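DUF5636 domain-containing protein (Legionella pneumophila subsp. pneumophila str. Philadelphia 1, PDB 4RD8) is of unknown function but belongs to the DUF5636 family and folds as a compact all-helical domain. Local coordinates at residues Gly19-Asn24 with Tyr162-His167; Gln29-Ile34 with Asp181-Lys186; Ile82-Glu85 with Arg89-Met92; Ile139-Arg142 with Ser147-Glu150; Gly188-Asp191 with Glu196-Ser199. The protein carries 3 engineered substitutions. All blocks are in the same frame, centred on the assembly; numbering follows the deposited sequence.

Contact 1: Gly19-Asn24 with Tyr162-His167; sequences GELLQN and YKKLGH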
# COMPACT_ATOMS: atom_id res chain seq x y z
N GLY A 19 13.25 6.57 19.63
CA GLY A 19 12.55 7.74 20.15
C GLY A 19 11.15 7.47 20.69
O GLY A 19 10.94 6.51 21.43
N GLU A 20 10.19 8.32 20.32
CA GLU A 20 8.82 8.19 20.80
C GLU A 20 8.10 6.97 20.23
O GLU A 20 7.30 6.33 20.93
CB GLU A 20 8.02 9.47 20.49
CG GLU A 20 6.58 9.51 21.05
CD GLU A 20 5.56 8.80 20.15
OE1 GLU A 20 4.54 8.32 20.69
OE2 GLU A 20 5.77 8.74 18.92
N LEU A 21 8.37 6.65 18.96
CA LEU A 21 7.66 5.54 18.32
C LEU A 21 8.02 4.22 18.99
O LEU A 21 7.17 3.33 19.11
CB LEU A 21 7.93 5.48 16.82
CG LEU A 21 7.21 6.53 15.96
CD1 LEU A 21 7.49 6.28 14.47
CD2 LEU A 21 5.70 6.54 16.25
N LEU A 22 9.26 4.09 19.44
CA LEU A 22 9.72 2.89 20.13
C LEU A 22 8.93 2.64 21.41
O LEU A 22 8.77 1.49 21.84
CB LEU A 22 11.20 2.99 20.47
CG LEU A 22 11.78 1.74 21.12
CD1 LEU A 22 11.45 0.52 20.27
CD2 LEU A 22 13.28 1.86 21.32
N GLN A 23 8.44 3.72 22.01
CA GLN A 23 7.71 3.63 23.28
C GLN A 23 6.20 3.69 23.07
O GLN A 23 5.43 3.67 24.04
CB GLN A 23 8.13 4.75 24.23
CG GLN A 23 9.64 4.81 24.51
CD GLN A 23 10.23 3.49 24.97
OE1 GLN A 23 9.56 2.69 25.64
NE2 GLN A 23 11.49 3.25 24.63
N ASN A 24 5.80 3.77 21.81
CA ASN A 24 4.39 3.92 21.45
C ASN A 24 3.78 2.55 21.20
O ASN A 24 3.77 2.06 20.08
CB ASN A 24 4.27 4.81 20.21
CG ASN A 24 2.85 5.25 19.94
OD1 ASN A 24 1.91 4.48 20.09
ND2 ASN A 24 2.68 6.51 19.53
N TYR A 162 0.59 5.54 8.54
CA TYR A 162 1.37 5.91 7.36
C TYR A 162 2.33 7.07 7.57
O TYR A 162 3.51 6.97 7.27
CB TYR A 162 0.43 6.22 6.20
CG TYR A 162 1.10 6.56 4.88
CD1 TYR A 162 1.54 5.55 4.03
CD2 TYR A 162 1.26 7.86 4.48
CE1 TYR A 162 2.13 5.85 2.80
CE2 TYR A 162 1.85 8.18 3.25
CZ TYR A 162 2.28 7.16 2.42
OH TYR A 162 2.86 7.49 1.20
N LYS A 163 1.83 8.19 8.09
CA LYS A 163 2.69 9.36 8.27
C LYS A 163 3.87 9.08 9.17
O LYS A 163 4.94 9.64 8.98
CB LYS A 163 1.91 10.57 8.82
CG LYS A 163 0.87 11.13 7.84
CD LYS A 163 0.21 12.37 8.45
CE LYS A 163 -0.74 13.05 7.49
NZ LYS A 163 -1.38 14.23 8.15
N LYS A 164 3.67 8.20 10.15
CA LYS A 164 4.74 7.92 11.09
C LYS A 164 5.85 7.11 10.46
O LYS A 164 6.97 7.10 10.97
CB LYS A 164 4.19 7.26 12.37
CG LYS A 164 3.11 8.13 13.03
CD LYS A 164 2.72 7.69 14.44
CE LYS A 164 1.63 8.61 14.99
NZ LYS A 164 1.24 8.32 16.41
N LEU A 165 5.56 6.48 9.32
CA LEU A 165 6.57 5.75 8.57
C LEU A 165 7.59 6.69 7.93
O LEU A 165 8.68 6.27 7.53
CB LEU A 165 5.94 4.85 7.50
CG LEU A 165 5.00 3.76 8.01
CD1 LEU A 165 4.42 2.96 6.83
CD2 LEU A 165 5.73 2.84 9.00
N GLY A 166 7.24 7.97 7.85
CA GLY A 166 8.16 8.97 7.34
C GLY A 166 8.87 9.75 8.43
O GLY A 166 9.66 10.65 8.15
N HIS A 167 8.56 9.44 9.68
CA HIS A 167 9.19 10.11 10.80
C HIS A 167 10.52 9.43 11.07
O HIS A 167 10.63 8.21 10.94
CB HIS A 167 8.31 10.02 12.06
CG HIS A 167 8.73 10.93 13.16
ND1 HIS A 167 9.81 10.67 13.99
CD2 HIS A 167 8.22 12.12 13.58
CE1 HIS A 167 9.93 11.64 14.87
NE2 HIS A 167 8.98 12.53 14.64
O HOH W 1 3.69 9.24 17.56
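Leu21 and Lys164 meet where the short, weakly bonded helix 19-22 packs on the turn that follows helix 157-162 in this all-helical fold. The two side chains pass each other at a slant. Leu21 reaches over with both methyls. Leu21 CD1 rests 3.6 Å from the carbonyl O of Lys164, and Leu21 CD2 lies 3.7 Å from Lys164 CD. Lys164 CB and CD touch the leucine where the chains cross, and the extended chain carries NZ on to the polar side of the contact. There NZ comes near Asn24 ND2, the two side chains crossing at about a right angle. No direct hydrogen bond joins the two segments. Asn24 OD1 caps the backbone N of Phe27, at the start of helix 25-38. Asn24 CG is anti to its own backbone N (chi1 -168°), and Asn24 ND2 gives a hydrogen bond of 2.8 Å to Glu20 OE1. The bond is bent: OE1 accepts through its syn lone pair, on the side of OE2, and sits 31° out of the amide plane. Phe27 also touches Leu21 and Lys164. The opposite charges are linked through one water, which donates to Glu20 OE2 at 2.5 Å and accepts from Lys164 NZ at 2.9 Å.

Contact 2: Gln29-Ile34 with Asp181-Lys186; sequences QLCTKI and DVLIDK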
# COMPACT_ATOMS: atom_id res chain seq x y z
N GLN A 29 1.63 -2.05 17.95
CA GLN A 29 0.58 -3.04 17.76
C GLN A 29 -0.04 -2.92 16.36
O GLN A 29 -0.26 -3.93 15.69
CB GLN A 29 -0.50 -2.90 18.83
CG GLN A 29 -1.72 -3.82 18.64
CD GLN A 29 -1.39 -5.30 18.78
OE1 GLN A 29 -0.29 -5.68 19.18
NE2 GLN A 29 -2.37 -6.15 18.45
N LEU A 30 -0.28 -1.69 15.91
CA LEU A 30 -0.85 -1.46 14.59
C LEU A 30 0.08 -1.98 13.50
O LEU A 30 -0.38 -2.63 12.55
CB LEU A 30 -1.17 0.03 14.39
CG LEU A 30 -2.30 0.59 15.26
CD1 LEU A 30 -2.42 2.10 15.06
CD2 LEU A 30 -3.64 -0.09 14.97
N CYS A 31 1.37 -1.71 13.62
CA CYS A 31 2.34 -2.20 12.64
C CYS A 31 2.42 -3.72 12.63
O CYS A 31 2.57 -4.34 11.58
CB CYS A 31 3.73 -1.62 12.90
SG CYS A 31 3.87 0.16 12.59
N THR A 32 2.36 -4.31 13.82
CA THR A 32 2.44 -5.75 13.96
C THR A 32 1.26 -6.41 13.26
O THR A 32 1.42 -7.41 12.57
CB THR A 32 2.50 -6.14 15.43
OG1 THR A 32 3.66 -5.55 16.02
CG2 THR A 32 2.55 -7.65 15.59
N LYS A 33 0.07 -5.82 13.42
CA LYS A 33 -1.12 -6.35 12.77
C LYS A 33 -0.99 -6.28 11.24
O LYS A 33 -1.33 -7.24 10.54
CB LYS A 33 -2.37 -5.61 13.26
CG LYS A 33 -2.67 -5.81 14.75
CD LYS A 33 -3.06 -7.25 15.05
CE LYS A 33 -4.47 -7.56 14.58
NZ LYS A 33 -5.50 -6.95 15.46
N ILE A 34 -0.48 -5.16 10.74
CA ILE A 34 -0.25 -4.99 9.30
C ILE A 34 0.74 -6.02 8.78
O ILE A 34 0.51 -6.65 7.75
CB ILE A 34 0.22 -3.56 8.97
CG1 ILE A 34 -0.94 -2.59 9.19
CG2 ILE A 34 0.73 -3.46 7.54
CD1 ILE A 34 -0.56 -1.14 9.02
N ASP A 181 10.29 -0.20 5.19
CA ASP A 181 10.83 -1.45 4.63
C ASP A 181 10.19 -2.71 5.22
O ASP A 181 9.79 -3.62 4.49
CB ASP A 181 12.34 -1.54 4.87
CG ASP A 181 13.13 -0.50 4.11
OD1 ASP A 181 12.59 0.12 3.16
OD2 ASP A 181 14.33 -0.33 4.44
N VAL A 182 10.13 -2.79 6.55
CA VAL A 182 9.69 -4.01 7.23
C VAL A 182 8.23 -4.34 6.92
O VAL A 182 7.83 -5.52 6.86
CB VAL A 182 9.92 -3.91 8.76
CG1 VAL A 182 9.26 -5.06 9.49
CG2 VAL A 182 11.41 -3.91 9.05
N LEU A 183 7.44 -3.29 6.69
CA LEU A 183 6.02 -3.47 6.44
C LEU A 183 5.69 -3.71 4.97
O LEU A 183 4.97 -4.64 4.65
CB LEU A 183 5.22 -2.27 6.95
CG LEU A 183 5.22 -2.12 8.47
CD1 LEU A 183 4.25 -1.03 8.88
CD2 LEU A 183 4.89 -3.45 9.15
N ILE A 184 6.22 -2.86 4.09
CA ILE A 184 5.73 -2.84 2.72
C ILE A 184 6.83 -2.76 1.67
O ILE A 184 6.54 -2.60 0.49
CB ILE A 184 4.75 -1.67 2.49
CG1 ILE A 184 5.45 -0.34 2.78
CG2 ILE A 184 3.46 -1.86 3.32
CD1 ILE A 184 4.64 0.88 2.43
N ASP A 185 8.09 -2.84 2.08
CA ASP A 185 9.18 -2.79 1.11
C ASP A 185 10.26 -3.83 1.44
O ASP A 185 11.45 -3.59 1.26
CB ASP A 185 9.79 -1.37 1.05
CG ASP A 185 10.04 -0.89 -0.36
OD1 ASP A 185 9.74 -1.63 -1.32
OD2 ASP A 185 10.52 0.26 -0.52
N LYS A 186 9.81 -5.00 1.90
CA LYS A 186 10.71 -6.06 2.37
C LYS A 186 11.07 -7.01 1.24
O LYS A 186 10.57 -8.14 1.18
CB LYS A 186 10.09 -6.84 3.54
CG LYS A 186 11.09 -7.57 4.43
CD LYS A 186 12.05 -6.57 5.11
CE LYS A 186 13.02 -7.26 6.06
NZ LYS A 186 14.07 -8.06 5.37
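Cys31 and Leu183 meet where helices 25-38 and 179-184 come together, and the nearest CA atoms are those of Ile34 and Leu183, 7.1 Å apart. Leu183 carries the contact from its side. It points toward helix 25-38, and its two methyls go to different places on that helix. One meets the thiol side chain of Cys31, with Leu183 CD1 3.9 Å from Cys31 SG. The other sits against the backbone, with Leu183 CD2 3.5 Å from the carbonyl O of Cys31. The same methyl faces Ile34 more loosely, with Ile34 CG2 at 4.5 Å from Leu183 CD2. The leucine fork therefore spans one turn of the helix, from Cys31 to Ile34. In Cys31 the sulfur stands beside the backbone N and anti to the carbonyl carbon (chi1 -68°). This places SG next to the leucine methyl. The contact between the segments is apolar, with no hydrogen bond across it, and all three touching residues are buried. Polar groups on the flanks find partners of their own. Lys33 forms a salt bridge with Glu150, and Asp185 forms one with Arg122. The packing joins an early helix of the chain to a late one, with 146 residues between the segments. Ile34 also packs on Ile138 of helix 130-144 and on Ile161 of helix 157-162. Ile184 packs on Trp135 of helix 130-144, so the pair sits among four helices.

Contact 3: Ile82-Glu85 with Arg89-Met92; sequences ILTE and REGM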
# COMPACT_ATOMS: atom_id res chain seq x y z
N ILE A 82 -10.15 5.09 -2.05
CA ILE A 82 -9.88 4.27 -0.88
C ILE A 82 -8.88 4.98 0.03
O ILE A 82 -9.05 5.03 1.25
CB ILE A 82 -9.35 2.88 -1.28
CG1 ILE A 82 -10.46 2.11 -1.99
CG2 ILE A 82 -8.85 2.12 -0.06
CD1 ILE A 82 -9.99 0.86 -2.73
N LEU A 83 -7.83 5.54 -0.57
CA LEU A 83 -6.81 6.24 0.19
C LEU A 83 -7.36 7.48 0.87
O LEU A 83 -7.06 7.74 2.03
CB LEU A 83 -5.63 6.64 -0.70
CG LEU A 83 -4.79 5.46 -1.21
CD1 LEU A 83 -3.71 6.00 -2.14
CD2 LEU A 83 -4.17 4.70 -0.03
N THR A 84 -8.16 8.24 0.14
CA THR A 84 -8.77 9.44 0.71
C THR A 84 -9.63 9.13 1.94
O THR A 84 -9.57 9.84 2.95
CB THR A 84 -9.59 10.18 -0.33
OG1 THR A 84 -8.73 10.55 -1.41
CG2 THR A 84 -10.21 11.43 0.28
N GLU A 85 -10.42 8.05 1.85
CA GLU A 85 -11.24 7.59 2.97
C GLU A 85 -10.42 7.34 4.23
O GLU A 85 -10.93 7.48 5.34
CB GLU A 85 -11.96 6.29 2.61
CG GLU A 85 -13.22 6.45 1.81
CD GLU A 85 -13.99 5.15 1.72
OE1 GLU A 85 -13.93 4.34 2.68
OE2 GLU A 85 -14.66 4.93 0.68
N ARG A 89 -3.77 12.35 1.53
CA ARG A 89 -4.01 13.50 0.67
C ARG A 89 -4.71 13.03 -0.59
O ARG A 89 -4.44 11.93 -1.07
CB ARG A 89 -2.70 14.17 0.28
CG ARG A 89 -1.86 14.61 1.46
CD ARG A 89 -2.17 16.04 1.89
NE ARG A 89 -1.30 16.43 3.00
CZ ARG A 89 -1.09 17.68 3.40
NH1 ARG A 89 -1.66 18.71 2.78
NH2 ARG A 89 -0.28 17.89 4.44
N GLU A 90 -5.59 13.86 -1.12
CA GLU A 90 -6.29 13.53 -2.36
C GLU A 90 -5.42 13.83 -3.57
O GLU A 90 -5.17 14.99 -3.91
CB GLU A 90 -7.62 14.27 -2.46
CG GLU A 90 -8.46 13.85 -3.65
CD GLU A 90 -9.91 14.23 -3.48
OE1 GLU A 90 -10.18 15.33 -2.94
OE2 GLU A 90 -10.79 13.43 -3.88
N GLY A 91 -4.95 12.78 -4.22
CA GLY A 91 -4.07 12.95 -5.37
C GLY A 91 -2.74 12.29 -5.11
O GLY A 91 -1.97 12.74 -4.27
N MSE A 92 -2.48 11.19 -5.83
CA MSE A 92 -1.18 10.53 -5.76
C MSE A 92 -0.16 11.38 -6.54
O MSE A 92 -0.49 11.92 -7.61
CB MSE A 92 -1.26 9.11 -6.36
CG MSE A 92 -2.16 8.12 -5.59
SE MSE A 92 -1.97 6.29 -6.24
CE MSE A 92 -2.57 6.56 -8.07
O HOH W 2 -10.56 10.71 -3.83
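The C-terminal end of helix 69-85 and the loop that follows it fold back on each other here, and the chain reverses through only three intervening residues. Thr84 and Glu90 have the nearest CA atoms, 5.7 Å apart. Their side chains approach at a slant. The hydroxyl OG1 of Thr84 lies over the near end of the glutamate, 4.0 Å from both Glu90 CA and Glu90 CG. The glutamate chain is extended beyond CG, with CG anti to the backbone N (chi1 -174°). That carries the carboxylate past the threonine, where a water bridges the two side chains. It donates to Thr84 OG1 at 3.0 Å and to Glu90 OE2 at 2.7 Å. Glu90 was modelled in two conformers, so the bridge is doubtful beyond the one described. Thr84 OG1 is also hydrogen-bonded to the carbonyl O of Gln80, one turn back in its own helix. A second, apolar contact lies deeper: Leu83 CD1 faces CG of Met92, a selenomethionine, at 4.3 Å. The contact thus has a hydrated outer side and an apolar inner side. On the inner side Leu83 packs on Ile139 of helix 130-144. Met92 touches Ala132 of that helix and turns back onto Arg76 and Ile79 of helix 69-85, so the loop lies against both helices.

Contact 4: Ile139-Arg142 with Ser147-Glu150; sequences ILKR and SFLE. Unlike the reference sequence in segment 139-142: Arg142 (reference Gln).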
# COMPACT_ATOMS: atom_id res chain seq x y z
N ILE A 139 -6.44 -0.86 4.11
CA ILE A 139 -7.66 -0.09 4.37
C ILE A 139 -8.91 -0.93 4.18
O ILE A 139 -9.80 -0.90 5.03
CB ILE A 139 -7.72 1.18 3.49
CG1 ILE A 139 -6.54 2.09 3.82
CG2 ILE A 139 -9.06 1.91 3.67
CD1 ILE A 139 -6.11 3.00 2.66
N LEU A 140 -9.00 -1.66 3.07
CA LEU A 140 -10.14 -2.56 2.85
C LEU A 140 -10.26 -3.63 3.94
O LEU A 140 -11.36 -3.97 4.36
CB LEU A 140 -10.06 -3.23 1.47
CG LEU A 140 -10.21 -2.29 0.27
CD1 LEU A 140 -9.87 -3.03 -1.02
CD2 LEU A 140 -11.63 -1.74 0.18
N LYS A 141 -9.13 -4.15 4.42
CA LYS A 141 -9.18 -5.13 5.50
C LYS A 141 -9.82 -4.50 6.75
O LYS A 141 -10.71 -5.09 7.35
CB LYS A 141 -7.78 -5.66 5.83
CG LYS A 141 -7.73 -6.67 6.97
CD LYS A 141 -8.57 -7.89 6.70
CE LYS A 141 -8.32 -8.96 7.76
NZ LYS A 141 -9.05 -10.21 7.47
N ARG A 142 -9.38 -3.29 7.10
CA ARG A 142 -9.91 -2.62 8.30
C ARG A 142 -11.41 -2.32 8.16
O ARG A 142 -12.16 -2.42 9.13
CB ARG A 142 -9.10 -1.36 8.62
CG ARG A 142 -9.52 -0.66 9.92
CD ARG A 142 -10.61 0.34 9.65
NE ARG A 142 -11.27 0.84 10.86
CZ ARG A 142 -12.48 0.49 11.28
NH1 ARG A 142 -13.19 -0.42 10.61
NH2 ARG A 142 -12.98 1.03 12.39
N SER A 147 -11.32 -4.94 14.03
CA SER A 147 -10.34 -5.45 14.99
C SER A 147 -8.93 -5.54 14.41
O SER A 147 -7.95 -5.57 15.16
CB SER A 147 -10.78 -6.81 15.54
OG SER A 147 -10.67 -7.84 14.57
N PHE A 148 -8.84 -5.60 13.09
CA PHE A 148 -7.55 -5.64 12.41
C PHE A 148 -6.67 -4.48 12.85
O PHE A 148 -5.49 -4.67 13.17
CB PHE A 148 -7.76 -5.62 10.90
CG PHE A 148 -6.51 -5.36 10.11
CD1 PHE A 148 -5.37 -6.12 10.32
CD2 PHE A 148 -6.49 -4.38 9.13
CE1 PHE A 148 -4.23 -5.89 9.58
CE2 PHE A 148 -5.35 -4.15 8.38
CZ PHE A 148 -4.21 -4.91 8.61
N LEU A 149 -7.22 -3.27 12.86
CA LEU A 149 -6.45 -2.11 13.29
C LEU A 149 -6.96 -1.58 14.63
O LEU A 149 -6.99 -0.37 14.86
CB LEU A 149 -6.42 -1.01 12.22
CG LEU A 149 -5.76 -1.42 10.90
CD1 LEU A 149 -5.66 -0.25 9.91
CD2 LEU A 149 -4.36 -2.02 11.18
N GLU A 150 -7.35 -2.51 15.50
CA GLU A 150 -7.68 -2.21 16.89
C GLU A 150 -8.79 -1.16 16.98
O GLU A 150 -8.83 -0.35 17.91
CB GLU A 150 -6.43 -1.76 17.65
CG GLU A 150 -5.23 -2.69 17.43
CD GLU A 150 -5.43 -4.07 18.01
OE1 GLU A 150 -5.99 -4.18 19.13
OE2 GLU A 150 -5.03 -5.06 17.36
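Segment 139-142 is part of helix 130-144, and 147-150 is an irregular turn just after it; the nearest CA atoms are those of Arg142 and Phe148, 5.6 Å apart. The Phe148 ring lies between two aliphatic groups. Over one face stands Lys141 CG, in a CH-pi contact 3.7 Å from the ring centroid and 24° off the normal. Lys141 CG is displaced toward the rim, 3.4 Å from Phe148 CD2. On the opposite face is CD2 of the next residue, Leu149, also displaced toward the rim. Arg142 CA meets the ring edge in plane. With Lys141 CG anti to the backbone N (chi1 179°), the first methylenes cover the ring, while the bend at chi2 leads the amino end away. Arg142 makes the second pairing. Its CB lies 3.8 Å from Leu149 CD1, and its CG lies 3.9 Å from Leu149 CB, the two side chains passing at a slant. Arg142 differs from the reference sequence, which has glutamine here. Its NE is hydrogen-bonded to the carbonyl O of Ile152, farther along the same loop. Beyond the pair, Phe148 also meets Tyr37 and Ile34 of helix 25-38, and Leu149 meets Ile157 and Ile161 of helix 157-162. The arrangement is local packing of a loop on the C-terminal end of the helix it follows, Phe148 and Leu149 against the aliphatic parts of Lys141 and Arg142.

Contact 5: Gly188-Asp191 with Glu196-Ser199; sequences GEID and EWLS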
# COMPACT_ATOMS: atom_id res chain seq x y z
N GLY A 188 12.55 -9.72 -1.10
CA GLY A 188 13.03 -11.05 -0.80
C GLY A 188 12.00 -11.94 -0.13
O GLY A 188 12.12 -13.16 -0.17
N GLU A 189 11.00 -11.33 0.50
CA GLU A 189 9.93 -12.11 1.14
C GLU A 189 8.98 -12.70 0.10
O GLU A 189 8.73 -12.08 -0.94
CB GLU A 189 9.14 -11.27 2.14
CG GLU A 189 9.94 -10.71 3.31
CD GLU A 189 10.48 -11.77 4.25
OE1 GLU A 189 10.17 -12.97 4.08
OE2 GLU A 189 11.23 -11.40 5.18
N ILE A 190 8.45 -13.88 0.39
CA ILE A 190 7.48 -14.53 -0.49
C ILE A 190 6.05 -14.23 0.01
O ILE A 190 5.25 -15.14 0.25
CB ILE A 190 7.77 -16.05 -0.60
CG1 ILE A 190 9.25 -16.28 -0.94
CG2 ILE A 190 6.93 -16.70 -1.69
CD1 ILE A 190 9.66 -15.79 -2.32
N ASP A 191 5.75 -12.94 0.16
CA ASP A 191 4.42 -12.45 0.53
C ASP A 191 4.28 -10.97 0.21
O ASP A 191 5.20 -10.35 -0.33
CB ASP A 191 4.11 -12.74 2.00
CG ASP A 191 5.16 -12.18 2.94
OD1 ASP A 191 5.40 -10.96 2.92
OD2 ASP A 191 5.77 -12.97 3.70
N GLU A 196 7.51 -6.44 -5.06
CA GLU A 196 7.82 -7.25 -6.23
C GLU A 196 6.99 -8.52 -6.20
O GLU A 196 6.47 -8.97 -7.23
CB GLU A 196 9.30 -7.62 -6.28
CG GLU A 196 10.25 -6.44 -6.16
CD GLU A 196 9.87 -5.29 -7.07
OE1 GLU A 196 10.12 -5.40 -8.29
OE2 GLU A 196 9.32 -4.29 -6.57
N TRP A 197 6.86 -9.11 -5.02
CA TRP A 197 6.10 -10.34 -4.90
C TRP A 197 4.62 -10.06 -5.14
O TRP A 197 3.95 -10.82 -5.85
CB TRP A 197 6.31 -11.01 -3.54
CG TRP A 197 5.63 -12.35 -3.44
CD1 TRP A 197 6.18 -13.58 -3.70
CD2 TRP A 197 4.26 -12.59 -3.09
NE1 TRP A 197 5.24 -14.56 -3.52
CE2 TRP A 197 4.06 -13.99 -3.14
CE3 TRP A 197 3.19 -11.76 -2.73
CZ2 TRP A 197 2.82 -14.57 -2.84
CZ3 TRP A 197 1.97 -12.34 -2.43
CH2 TRP A 197 1.79 -13.73 -2.49
N LEU A 198 4.10 -8.97 -4.57
CA LEU A 198 2.68 -8.66 -4.73
C LEU A 198 2.34 -8.34 -6.18
O LEU A 198 1.31 -8.78 -6.69
CB LEU A 198 2.24 -7.53 -3.80
CG LEU A 198 0.79 -7.04 -3.95
CD1 LEU A 198 -0.21 -8.16 -3.67
CD2 LEU A 198 0.54 -5.86 -3.02
N SER A 199 3.20 -7.59 -6.84
CA SER A 199 2.99 -7.24 -8.24
C SER A 199 2.92 -8.48 -9.13
O SER A 199 2.05 -8.58 -10.01
CB SER A 199 4.08 -6.30 -8.73
OG SER A 199 4.31 -6.47 -10.12
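Trp197 lays one face of its indole against the backbone of Ile190 and Asp191. Asp191 CA stands over the six-membered ring in a CH-pi contact, 3.7 Å from the centroid and 17° off the normal. The carbonyl carbon of Asp191 is closer to the rim, 3.2 Å from Trp197 CE3. Toward the five-membered ring the backbone of Ile190 takes over, with its CA 3.6 Å from Trp197 CD1. The isoleucine side chain crosses the indole at about a right angle. Its branch methyl CG2 comes to 3.3 Å from Trp197 NE1. At the root of the side chain, Trp197 CB lies 3.7 Å from the carbonyl O of Glu189. No hydrogen bond links the two segments. Trp197 CG is anti to the backbone N (chi1 -175°), which swings the ring from its helix over the loop. Arg193 forms salt bridges with Asp191 OD2 and Glu189 OE1, which is consistent with its holding the loop in place. Asp191 thus offers its backbone to the tryptophan and its carboxylate to the arginine. Ser194 OG is hydrogen-bonded to Trp197 N near the start of helix 195-204, and the indole also stacks with His201 one turn on. The contact therefore ties the loop after helix 179-184 to the first turn of helix 195-204. The next residue, Leu198, packs on Gln134 and Leu137 of helix 130-144.

How the contacts relate
Contact 2 is the buried one, an apolar side-chain meeting of two helices without hydrogen bonds; the other four are partly buried. Contacts 1 and 2 are long-range and cross along the chain, and they touch through Leu165 and Leu183. Contacts 3, 4 and 5 are local, each pairing a helix with an adjacent loop. Waters bridge the segments of contacts 1 and 3, whereas contacts 4 and 5 rest on aromatic rings. Contact 4 touches contact 2 through Leu30 on the carbonyl O of Leu149, and contact 3 through Ile82 and Leu83 on Ile139. Contact 5 only adjoins contact 2 in sequence and lies across the chain's centre from contact 3.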